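Local atomic coordinates of VompD (Bartonella quintana, PDB entry 4LGO), a protein that is a trimeric autotransporter adhesin of the bacterial outer membrane, probably attaching the cell to host surfaces, and is represented here by domain 1 of its N-terminal region. Residues Val43-Glu46 with Asp51-Asn54; Arg74-Ile79 with Val85-Phe90; Gly95-Met98 with Ile103-Gly106; Val113-Arg118 with Val125-Glu130. All blocks are in the same frame, centred on the assembly; numbering follows the deposited sequence.

Interaction 1. Residues Val43-Glu46 with Asp51-Asn54; sequences VKAE and DSKN
K44 and K53 run side by side from the two arms of a loop, both chains pointing the same way, and their CG atoms meet at 3.9 Å. The alignment brings K44 NZ to 5.0 Å from K53 NZ; E50, in the turn between the arms, makes long, weak ion pairs with both amines and would partly offset the like charges.

Beside the lysines, S52 does the gripping. Its carbonyl O takes the N-H of A45 at 2.8 Å, with the donor standing well above the carbonyl plane. Its hydroxyl sits between backbone N and carbonyl carbon (chi1 73°), a rotation that sets OG 3.0 Å from E46 N in a fairly straight bond (162°). The same OG is bonded to N49 O, so it ties the first arm to the turn as well. The methyl of A45 sits off the oxygen end of the S52 carbonyl, CB 3.3 Å from S52 O.

Further along, V43 O rests 3.3 Å from K53 CA in a CH...O contact, and a water bridges V43 O to N54 N. The amide of N54 reaches beyond the loop: ND2 bonds to R74 O and to D68 of the second subunit. The arrangement is a folded-back connection between strands 37-42 and 55-59, in what is probably the Trp-ring domain that precedes a GIN domain in related adhesins.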
loop_
_atom_site.group_PDB
_atom_site.type_symbol
_atom_site.label_atom_id
_atom_site.label_comp_id
_atom_site.label_asym_id
_atom_site.label_seq_id
_atom_site.Cartn_x
_atom_site.Cartn_y
_atom_site.Cartn_z
ATOM N N VAL A 43 13.464 11.438 -5.228
ATOM C CA VAL A 43 13.035 11.424 -6.610
ATOM C C VAL A 43 11.527 11.634 -6.704
ATOM O O VAL A 43 10.765 11.043 -5.957
ATOM C CB VAL A 43 13.405 10.072 -7.262
ATOM C CG1 VAL A 43 12.890 9.970 -8.707
ATOM C CG2 VAL A 43 14.909 9.865 -7.204
ATOM N N LYS A 44 11.088 12.464 -7.635
ATOM C CA LYS A 44 9.666 12.626 -7.858
ATOM C C LYS A 44 9.046 11.421 -8.568
ATOM O O LYS A 44 9.559 10.983 -9.593
ATOM C CB LYS A 44 9.416 13.849 -8.704
ATOM C CG LYS A 44 9.620 15.125 -7.913
ATOM C CD LYS A 44 9.355 16.344 -8.776
ATOM C CE LYS A 44 10.503 16.624 -9.711
ATOM N NZ LYS A 44 11.678 17.092 -8.944
ATOM N N ALA A 45 7.929 10.919 -8.038
ATOM C CA ALA A 45 7.219 9.785 -8.660
ATOM C C ALA A 45 6.482 10.286 -9.905
ATOM O O ALA A 45 6.322 9.543 -10.862
ATOM C CB ALA A 45 6.234 9.149 -7.681
ATOM N N GLU A 46 6.022 11.529 -9.861
ATOM C CA GLU A 46 5.284 12.139 -10.965
ATOM C C GLU A 46 6.074 13.342 -11.481
ATOM O O GLU A 46 6.223 14.329 -10.762
ATOM C CB GLU A 46 3.931 12.616 -10.470
ATOM C CG GLU A 46 2.845 11.574 -10.452
ATOM C CD GLU A 46 1.475 12.224 -10.501
ATOM O OE1 GLU A 46 1.228 13.169 -9.716
ATOM O OE2 GLU A 46 0.646 11.803 -11.339
ATOM N N ASP A 51 5.305 17.582 -5.026
ATOM C CA ASP A 51 4.811 16.913 -3.832
ATOM C C ASP A 51 4.765 15.373 -3.972
ATOM O O ASP A 51 4.175 14.709 -3.135
ATOM C CB ASP A 51 3.415 17.425 -3.483
ATOM C CG ASP A 51 3.390 18.923 -3.198
ATOM O OD1 ASP A 51 4.474 19.526 -2.990
ATOM O OD2 ASP A 51 2.281 19.490 -3.193
ATOM N N SER A 52 5.383 14.820 -5.012
ATOM C CA SER A 52 5.315 13.385 -5.259
ATOM C C SER A 52 6.612 12.599 -4.952
ATOM O O SER A 52 6.805 11.519 -5.500
ATOM C CB SER A 52 4.910 13.136 -6.709
ATOM O OG SER A 52 5.987 13.441 -7.586
ATOM N N LYS A 53 7.478 13.095 -4.068
ATOM C CA LYS A 53 8.704 12.344 -3.710
ATOM C C LYS A 53 8.340 11.306 -2.650
ATOM O O LYS A 53 7.991 11.667 -1.523
ATOM C CB LYS A 53 9.793 13.307 -3.171
ATOM C CG LYS A 53 10.147 14.399 -4.161
ATOM C CD LYS A 53 11.117 15.436 -3.581
ATOM C CE LYS A 53 11.127 16.671 -4.469
ATOM N NZ LYS A 53 12.170 17.630 -4.016
ATOM N N ASN A 54 8.378 10.026 -3.026
ATOM C CA ASN A 54 7.981 8.958 -2.151
ATOM C C ASN A 54 8.798 8.890 -0.878
ATOM O O ASN A 54 8.230 8.599 0.169
ATOM C CB ASN A 54 8.088 7.595 -2.846
ATOM C CG ASN A 54 6.960 7.314 -3.796
ATOM O OD1 ASN A 54 5.856 7.798 -3.628
ATOM N ND2 ASN A 54 7.246 6.526 -4.839
HETATM O O HOH W 1 9.025 9.014 -5.623
#

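Interaction 2. Residues Arg74-Ile79 with Val85-Phe90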
loop_
_atom_site.group_PDB
_atom_site.type_symbol
_atom_site.label_atom_id
_atom_site.label_comp_id
_atom_site.label_asym_id
_atom_site.label_seq_id
_atom_site.Cartn_x
_atom_site.Cartn_y
_atom_site.Cartn_z
ATOM N N ARG A 74 3.333 6.528 -4.190
ATOM C CA ARG A 74 2.943 6.151 -5.543
ATOM C C ARG A 74 3.841 4.998 -5.988
ATOM O O ARG A 74 5.075 5.144 -6.126
ATOM C CB ARG A 74 3.034 7.390 -6.487
ATOM C CG ARG A 74 1.943 8.424 -6.269
ATOM C CD ARG A 74 2.288 9.747 -6.962
ATOM N NE ARG A 74 1.226 10.753 -6.811
ATOM C CZ ARG A 74 1.117 11.626 -5.806
ATOM N NH1 ARG A 74 2.013 11.683 -4.844
ATOM N NH2 ARG A 74 0.096 12.500 -5.801
ATOM N N VAL A 75 3.219 3.844 -6.202
ATOM C CA VAL A 75 3.937 2.627 -6.569
ATOM C C VAL A 75 3.151 1.920 -7.670
ATOM O O VAL A 75 2.071 2.367 -8.075
ATOM C CB VAL A 75 4.122 1.675 -5.337
ATOM C CG1 VAL A 75 4.920 2.377 -4.223
ATOM C CG2 VAL A 75 2.787 1.170 -4.818
ATOM N N LYS A 76 3.681 0.797 -8.176
ATOM C CA LYS A 76 2.876 0.002 -9.092
ATOM C C LYS A 76 2.299 -1.220 -8.404
ATOM O O LYS A 76 1.236 -1.685 -8.806
ATOM C CB LYS A 76 3.716 -0.408 -10.279
ATOM C CG LYS A 76 4.282 0.831 -11.001
ATOM C CD LYS A 76 3.896 0.895 -12.401
ATOM C CE LYS A 76 4.490 2.112 -13.113
ATOM N NZ LYS A 76 4.885 1.669 -14.472
ATOM N N ARG A 77 2.993 -1.730 -7.375
ATOM C CA ARG A 77 2.519 -2.939 -6.686
ATOM C C ARG A 77 2.875 -2.898 -5.208
ATOM O O ARG A 77 3.969 -2.478 -4.855
ATOM C CB ARG A 77 3.194 -4.184 -7.243
ATOM C CG ARG A 77 3.005 -4.485 -8.724
ATOM C CD ARG A 77 1.856 -5.446 -8.951
ATOM N NE ARG A 77 2.225 -6.813 -8.584
ATOM C CZ ARG A 77 1.893 -7.428 -7.450
ATOM N NH1 ARG A 77 1.139 -6.842 -6.515
ATOM N NH2 ARG A 77 2.298 -8.671 -7.249
ATOM N N VAL A 78 1.941 -3.320 -4.373
ATOM C CA VAL A 78 2.240 -3.664 -2.969
ATOM C C VAL A 78 1.959 -5.145 -2.780
ATOM O O VAL A 78 0.896 -5.616 -3.155
ATOM C CB VAL A 78 1.404 -2.847 -1.933
ATOM C CG1 VAL A 78 1.825 -3.274 -0.505
ATOM C CG2 VAL A 78 1.545 -1.357 -2.181
ATOM N N ILE A 79 2.921 -5.895 -2.228
ATOM C CA ILE A 79 2.751 -7.308 -1.946
ATOM C C ILE A 79 2.825 -7.493 -0.432
ATOM O O ILE A 79 3.816 -7.156 0.180
ATOM C CB ILE A 79 3.838 -8.178 -2.620
ATOM C CG1 ILE A 79 3.897 -7.933 -4.133
ATOM C CG2 ILE A 79 3.602 -9.658 -2.319
ATOM C CD1 ILE A 79 5.061 -8.610 -4.821
ATOM N N VAL A 85 -1.852 -5.274 -4.050
ATOM C CA VAL A 85 -2.379 -4.048 -4.645
ATOM C C VAL A 85 -1.632 -3.787 -5.950
ATOM O O VAL A 85 -0.406 -3.874 -6.004
ATOM C CB VAL A 85 -2.201 -2.846 -3.703
ATOM C CG1 VAL A 85 -2.735 -1.589 -4.360
ATOM C CG2 VAL A 85 -2.913 -3.051 -2.379
ATOM N N SER A 86 -2.359 -3.417 -7.004
ATOM C CA SER A 86 -1.723 -3.143 -8.293
ATOM C C SER A 86 -2.604 -2.198 -9.058
ATOM O O SER A 86 -3.679 -1.869 -8.580
ATOM C CB SER A 86 -1.565 -4.423 -9.091
ATOM O OG SER A 86 -2.773 -4.852 -9.651
ATOM N N GLU A 87 -2.167 -1.811 -10.265
ATOM C CA GLU A 87 -2.937 -0.937 -11.123
ATOM C C GLU A 87 -4.285 -1.516 -11.500
ATOM O O GLU A 87 -5.110 -0.781 -11.986
ATOM C CB GLU A 87 -2.119 -0.596 -12.397
ATOM C CG GLU A 87 -0.894 0.261 -12.037
ATOM C CD GLU A 87 0.233 0.278 -13.089
ATOM O OE1 GLU A 87 0.683 -0.799 -13.536
ATOM O OE2 GLU A 87 0.722 1.380 -13.396
ATOM N N VAL A 88 -4.458 -2.836 -11.349
ATOM C CA VAL A 88 -5.745 -3.517 -11.626
ATOM C C VAL A 88 -6.673 -3.550 -10.408
ATOM O O VAL A 88 -7.868 -3.803 -10.570
ATOM C CB VAL A 88 -5.594 -4.935 -12.272
ATOM C CG1 VAL A 88 -4.617 -4.914 -13.436
ATOM C CG2 VAL A 88 -5.171 -5.991 -11.285
ATOM N N GLY A 89 -6.151 -3.252 -9.207
ATOM C CA GLY A 89 -6.983 -3.250 -8.027
ATOM C C GLY A 89 -6.411 -4.125 -6.921
ATOM O O GLY A 89 -5.207 -4.125 -6.663
ATOM N N PHE A 90 -7.300 -4.852 -6.258
ATOM C CA PHE A 90 -7.038 -5.525 -5.002
ATOM C C PHE A 90 -7.298 -7.020 -5.150
ATOM O O PHE A 90 -8.427 -7.429 -5.433
ATOM C CB PHE A 90 -7.953 -4.905 -3.927
ATOM C CG PHE A 90 -7.850 -3.403 -3.875
ATOM C CD1 PHE A 90 -6.771 -2.780 -3.228
ATOM C CD2 PHE A 90 -8.769 -2.605 -4.540
ATOM C CE1 PHE A 90 -6.664 -1.413 -3.250
ATOM C CE2 PHE A 90 -8.669 -1.227 -4.551
ATOM C CZ PHE A 90 -7.608 -0.628 -3.899
HETATM O O HOH W 2 0.539 -2.816 -11.386
HETATM O O HOH W 3 2.337 1.227 -15.590
#
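V78 and V85 form an antiparallel hydrogen-bonded pair, V78 N to V85 O and V85 N to V78 O both at 2.9 Å. Their side chains leave on the same face and meet CB to CB at 4.0 Å; V85 packs on F90 of the second subunit.

R77 projects to the other face. Its chain bends at chi2 (-95°) and chi3, folding CD over S86 CB at 3.6 Å and returning the guanidinium, edge on, to V85 O. That NH1 bond is weak, at 3.4 Å, and the firmer partner is N84, whose OD1 receives NH2.

Where strand 77-80 begins and 83-86 has ended, the aliphatic part of K76 crosses the end of E87 at a slant, K76 CD 3.4 Å from E87 OE2. The amine closes no salt bridge: a water sits between K76 NZ and OE2, while a second joins K76 O to the N-H and OE1 of E87. E87 is positioned by a type I turn from S86 to G89, where S86 OG accepts V88 N in an ST turn. Direct backbone bonds hold the hairpin where its valines are buried, and water takes over at the solvent-exposed K76-E87 end, where charge attraction is probably screened.

Interaction 3. Residues Gly95-Met98 with Ile103-Gly106; sequences GPNM and INAG
N97 N donates to N104 O at 2.9 Å, within the carbonyl plane, and N104 N returns a bond of the same length to N97 O. This antiparallel hydrogen-bonded pair belongs to the hairpin of strands 97-99 and 102-106, the last two of the five-stranded antiparallel sheet expected of a GIN domain; I103 and N104 supply the Ile-Asn of the Gly-Ile-Asn sequence that gives the domain its name.

The two asparagine side chains share a face of the sheet without bonding to each other. N97 swings its amide across the strand (chi1 70°), laying ND2 against N104 CB at 3.5 Å, and the two amide planes stand 75° apart, nearly perpendicular.

M98 and I103 occupy the opposite face and lie alongside one another, M98 CG touching I103 CG1 at 3.9 Å. This is the apolar side turned to the trimer core: M98 meets M98 of the second subunit, and I103 meets I103 of both neighbouring subunits. N104, meanwhile, pairs with a strand of the third subunit, so the sheet continues across the interface.

At the entry to the first strand, P96 presses on the second. Its ring carbon CB comes within 3.2 Å of N104 O and covers the start of the turn that follows. There N104, its CG extended away from the backbone N (chi1 -175°), closes an Asx turn by accepting G106 N on OD1 at 2.9 Å.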
loop_
_atom_site.group_PDB
_atom_site.type_symbol
_atom_site.label_atom_id
_atom_site.label_comp_id
_atom_site.label_asym_id
_atom_site.label_seq_id
_atom_site.Cartn_x
_atom_site.Cartn_y
_atom_site.Cartn_z
ATOM N N GLY A 95 -7.953 -16.325 -3.942
ATOM C CA GLY A 95 -9.122 -15.877 -3.212
ATOM C C GLY A 95 -9.941 -14.880 -4.012
ATOM O O GLY A 95 -9.808 -14.808 -5.246
ATOM N N PRO A 96 -10.760 -14.077 -3.319
ATOM C CA PRO A 96 -11.558 -13.052 -3.993
ATOM C C PRO A 96 -10.700 -11.907 -4.535
ATOM O O PRO A 96 -9.517 -11.764 -4.167
ATOM C CB PRO A 96 -12.478 -12.518 -2.891
ATOM C CG PRO A 96 -12.217 -13.370 -1.690
ATOM C CD PRO A 96 -10.925 -14.029 -1.859
ATOM N N ASN A 97 -11.291 -11.109 -5.419
ATOM C CA ASN A 97 -10.655 -9.886 -5.862
ATOM C C ASN A 97 -11.650 -8.766 -6.095
ATOM O O ASN A 97 -12.836 -9.013 -6.233
ATOM C CB ASN A 97 -9.756 -10.143 -7.081
ATOM C CG ASN A 97 -10.522 -10.454 -8.337
ATOM O OD1 ASN A 97 -11.312 -9.643 -8.817
ATOM N ND2 ASN A 97 -10.248 -11.628 -8.926
ATOM N N MET A 98 -11.139 -7.538 -6.081
ATOM C CA MET A 98 -11.905 -6.372 -6.447
ATOM C C MET A 98 -11.010 -5.612 -7.405
ATOM O O MET A 98 -10.066 -4.957 -6.973
ATOM C CB MET A 98 -12.252 -5.505 -5.224
ATOM C CG MET A 98 -13.015 -4.267 -5.652
ATOM S SD MET A 98 -13.537 -3.259 -4.251
ATOM C CE MET A 98 -11.973 -2.644 -3.738
ATOM N N ILE A 103 -15.763 -7.192 -9.170
ATOM C CA ILE A 103 -15.563 -8.031 -8.006
ATOM C C ILE A 103 -15.769 -9.505 -8.335
ATOM O O ILE A 103 -16.771 -9.870 -8.986
ATOM C CB ILE A 103 -16.552 -7.596 -6.886
ATOM C CG1 ILE A 103 -16.292 -6.141 -6.517
ATOM C CG2 ILE A 103 -16.465 -8.563 -5.700
ATOM C CD1 ILE A 103 -17.355 -5.548 -5.596
ATOM N N ASN A 104 -14.849 -10.343 -7.855
ATOM C CA ASN A 104 -14.912 -11.800 -7.907
ATOM C C ASN A 104 -14.918 -12.274 -6.474
ATOM O O ASN A 104 -13.958 -12.066 -5.734
ATOM C CB ASN A 104 -13.706 -12.355 -8.661
ATOM C CG ASN A 104 -13.755 -13.849 -8.877
ATOM O OD1 ASN A 104 -14.356 -14.605 -8.100
ATOM N ND2 ASN A 104 -13.082 -14.308 -9.948
ATOM N N ALA A 105 -16.020 -12.908 -6.068
ATOM C CA ALA A 105 -16.218 -13.297 -4.694
ATOM C C ALA A 105 -15.466 -14.602 -4.345
ATOM O O ALA A 105 -15.505 -15.061 -3.215
ATOM C CB ALA A 105 -17.717 -13.368 -4.389
ATOM N N GLY A 106 -14.781 -15.200 -5.325
ATOM C CA GLY A 106 -13.860 -16.306 -5.066
ATOM C C GLY A 106 -14.485 -17.657 -4.805
ATOM O O GLY A 106 -13.859 -18.500 -4.163
#

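Interaction 4. Residues Val113-Arg118 with Val125-Glu130; sequences VANGIR and VSQLNE
Q127 reaches out from the first turn of helix 125-134 and clasps the backbone of G116 with both ends of its amide. NE2 donates to G116 O at 2.8 Å, in the carbonyl plane and on a lone pair, while OE1 accepts G116 N at 3.0 Å. The second bond is the more bent at its acceptor, with a C=O...N angle of only 104°. Two bonds to one residue fix the rotation of the amide, and the straight run through chi2 (179°) carries it across to the loop.

A water forms the next layer, gathering N115 ND2, S126 OG and E130 OE2, the last at 2.8 Å. N115 OD1 stands 3.3 Å from S126 OG, yet both have a firmer partner in N124: its ND2 bonds to N115 OD1, and its OD1 to S126 OG and to Q127 N.

Packing accompanies the polar bonds. The amide of N115 stacks on that of Q127, planes 10° apart, with N115 CG 3.9 Å from Q127 CD, so the side chain of N115 covers one face of the clasping group. Around it the subunits interlock: V113 joins a parallel ladder with the second subunit, while V125 packs on R118 and L128 on L128 of the third. Such a loop, leading from a beta head into a coiled coil, is characteristic of the neck of YadA-like trimeric adhesins, which this part probably is.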
loop_
_atom_site.group_PDB
_atom_site.type_symbol
_atom_site.label_atom_id
_atom_site.label_comp_id
_atom_site.label_asym_id
_atom_site.label_seq_id
_atom_site.Cartn_x
_atom_site.Cartn_y
_atom_site.Cartn_z
ATOM N N VAL A 113 -24.501 -8.407 4.108
ATOM C CA VAL A 113 -25.137 -7.549 3.117
ATOM C C VAL A 113 -26.447 -6.998 3.626
ATOM O O VAL A 113 -27.414 -7.761 3.892
ATOM C CB VAL A 113 -25.410 -8.310 1.795
ATOM C CG1 VAL A 113 -26.028 -7.365 0.766
ATOM C CG2 VAL A 113 -24.128 -8.929 1.248
ATOM N N ALA A 114 -26.523 -5.672 3.752
ATOM C CA ALA A 114 -27.773 -5.041 4.137
ATOM C C ALA A 114 -28.771 -5.115 2.976
ATOM O O ALA A 114 -28.376 -5.224 1.812
ATOM C CB ALA A 114 -27.544 -3.588 4.562
ATOM N N ASN A 115 -30.063 -5.063 3.301
ATOM C CA ASN A 115 -31.103 -5.124 2.288
ATOM C C ASN A 115 -30.865 -4.127 1.175
ATOM O O ASN A 115 -30.669 -2.939 1.450
ATOM C CB ASN A 115 -32.475 -4.843 2.876
ATOM C CG ASN A 115 -33.048 -6.016 3.661
ATOM O OD1 ASN A 115 -32.353 -6.952 4.056
ATOM N ND2 ASN A 115 -34.351 -5.943 3.914
ATOM N N GLY A 116 -30.882 -4.610 -0.068
ATOM C CA GLY A 116 -30.807 -3.728 -1.233
ATOM C C GLY A 116 -32.075 -2.910 -1.366
ATOM O O GLY A 116 -33.169 -3.401 -1.018
ATOM N N ILE A 117 -31.944 -1.658 -1.816
ATOM C CA ILE A 117 -33.063 -0.733 -1.980
ATOM C C ILE A 117 -33.199 -0.232 -3.418
ATOM O O ILE A 117 -34.270 -0.319 -4.005
ATOM C CB ILE A 117 -32.901 0.500 -1.058
ATOM C CG1 ILE A 117 -32.935 0.083 0.403
ATOM C CG2 ILE A 117 -33.986 1.568 -1.302
ATOM C CD1 ILE A 117 -32.525 1.216 1.315
ATOM N N ARG A 118 -32.119 0.330 -3.958
ATOM C CA ARG A 118 -32.098 0.834 -5.338
ATOM C C ARG A 118 -32.016 -0.343 -6.317
ATOM O O ARG A 118 -31.601 -1.468 -5.950
ATOM C CB ARG A 118 -30.899 1.756 -5.573
ATOM C CG ARG A 118 -30.877 3.061 -4.773
ATOM C CD ARG A 118 -29.464 3.628 -4.726
ATOM N NE ARG A 118 -28.594 2.725 -3.955
ATOM C CZ ARG A 118 -27.864 3.046 -2.891
ATOM N NH1 ARG A 118 -27.815 4.287 -2.420
ATOM N NH2 ARG A 118 -27.149 2.099 -2.302
ATOM N N VAL A 125 -30.509 -12.978 1.072
ATOM C CA VAL A 125 -31.368 -14.120 1.262
ATOM C C VAL A 125 -32.673 -13.712 1.921
ATOM O O VAL A 125 -33.723 -14.230 1.541
ATOM C CB VAL A 125 -30.662 -15.206 2.080
ATOM C CG1 VAL A 125 -31.637 -16.294 2.529
ATOM C CG2 VAL A 125 -29.498 -15.791 1.264
ATOM N N SER A 126 -32.624 -12.790 2.883
ATOM C CA SER A 126 -33.895 -12.346 3.529
ATOM C C SER A 126 -34.890 -11.781 2.507
ATOM O O SER A 126 -36.103 -11.983 2.604
ATOM C CB SER A 126 -33.650 -11.329 4.653
ATOM O OG SER A 126 -33.510 -9.997 4.180
ATOM N N GLN A 127 -34.358 -11.104 1.494
ATOM C CA GLN A 127 -35.178 -10.524 0.470
ATOM C C GLN A 127 -35.713 -11.599 -0.467
ATOM O O GLN A 127 -36.856 -11.498 -0.897
ATOM C CB GLN A 127 -34.378 -9.434 -0.281
ATOM C CG GLN A 127 -34.098 -8.236 0.606
ATOM C CD GLN A 127 -33.301 -7.159 -0.095
ATOM O OE1 GLN A 127 -32.110 -7.335 -0.378
ATOM N NE2 GLN A 127 -33.942 -6.020 -0.326
ATOM N N LEU A 128 -34.888 -12.603 -0.792
ATOM C CA LEU A 128 -35.323 -13.757 -1.601
ATOM C C LEU A 128 -36.429 -14.501 -0.860
ATOM O O LEU A 128 -37.449 -14.840 -1.455
ATOM C CB LEU A 128 -34.155 -14.683 -1.944
ATOM C CG LEU A 128 -34.476 -15.944 -2.748
ATOM C CD1 LEU A 128 -35.130 -15.579 -4.070
ATOM C CD2 LEU A 128 -33.252 -16.817 -2.961
ATOM N N ASN A 129 -36.265 -14.666 0.456
ATOM C CA ASN A 129 -37.319 -15.262 1.293
ATOM C C ASN A 129 -38.607 -14.413 1.350
ATOM O O ASN A 129 -39.713 -14.984 1.348
ATOM C CB ASN A 129 -36.815 -15.562 2.717
ATOM C CG ASN A 129 -35.777 -16.672 2.747
ATOM O OD1 ASN A 129 -35.672 -17.471 1.811
ATOM N ND2 ASN A 129 -35.025 -16.748 3.837
ATOM N N GLU A 130 -38.482 -13.083 1.389
ATOM C CA GLU A 130 -39.671 -12.211 1.301
ATOM C C GLU A 130 -40.442 -12.473 0.017
ATOM O O GLU A 130 -41.644 -12.557 0.037
ATOM C CB GLU A 130 -39.314 -10.721 1.288
ATOM C CG GLU A 130 -38.975 -10.067 2.598
ATOM C CD GLU A 130 -38.852 -8.546 2.412
ATOM O OE1 GLU A 130 -39.902 -7.862 2.452
ATOM O OE2 GLU A 130 -37.726 -8.040 2.190
HETATM O O HOH W 4 -36.023 -8.336 4.448
#

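The four contacts follow in series along an elongated chain, and all touch the second subunit. Interactions 1 and 2 abut, the methyl of A45 packing on the R74 side chain. Interactions 2 and 3 belong to the same five-stranded sheet, joined where F90 O accepts M98 N; each sets apolar side chains on one face, with polar or charged ones on the other. Interaction 4 stands apart, its nearest atoms about 10 Å from interaction 3, and is a surface contact; the other three are partly buried. The sheet contacts rely on paired backbone bonds, whereas interaction 1, between loop arms, and interaction 4, between loop and helix, add side-chain grips on main chain, from S52 and Q127.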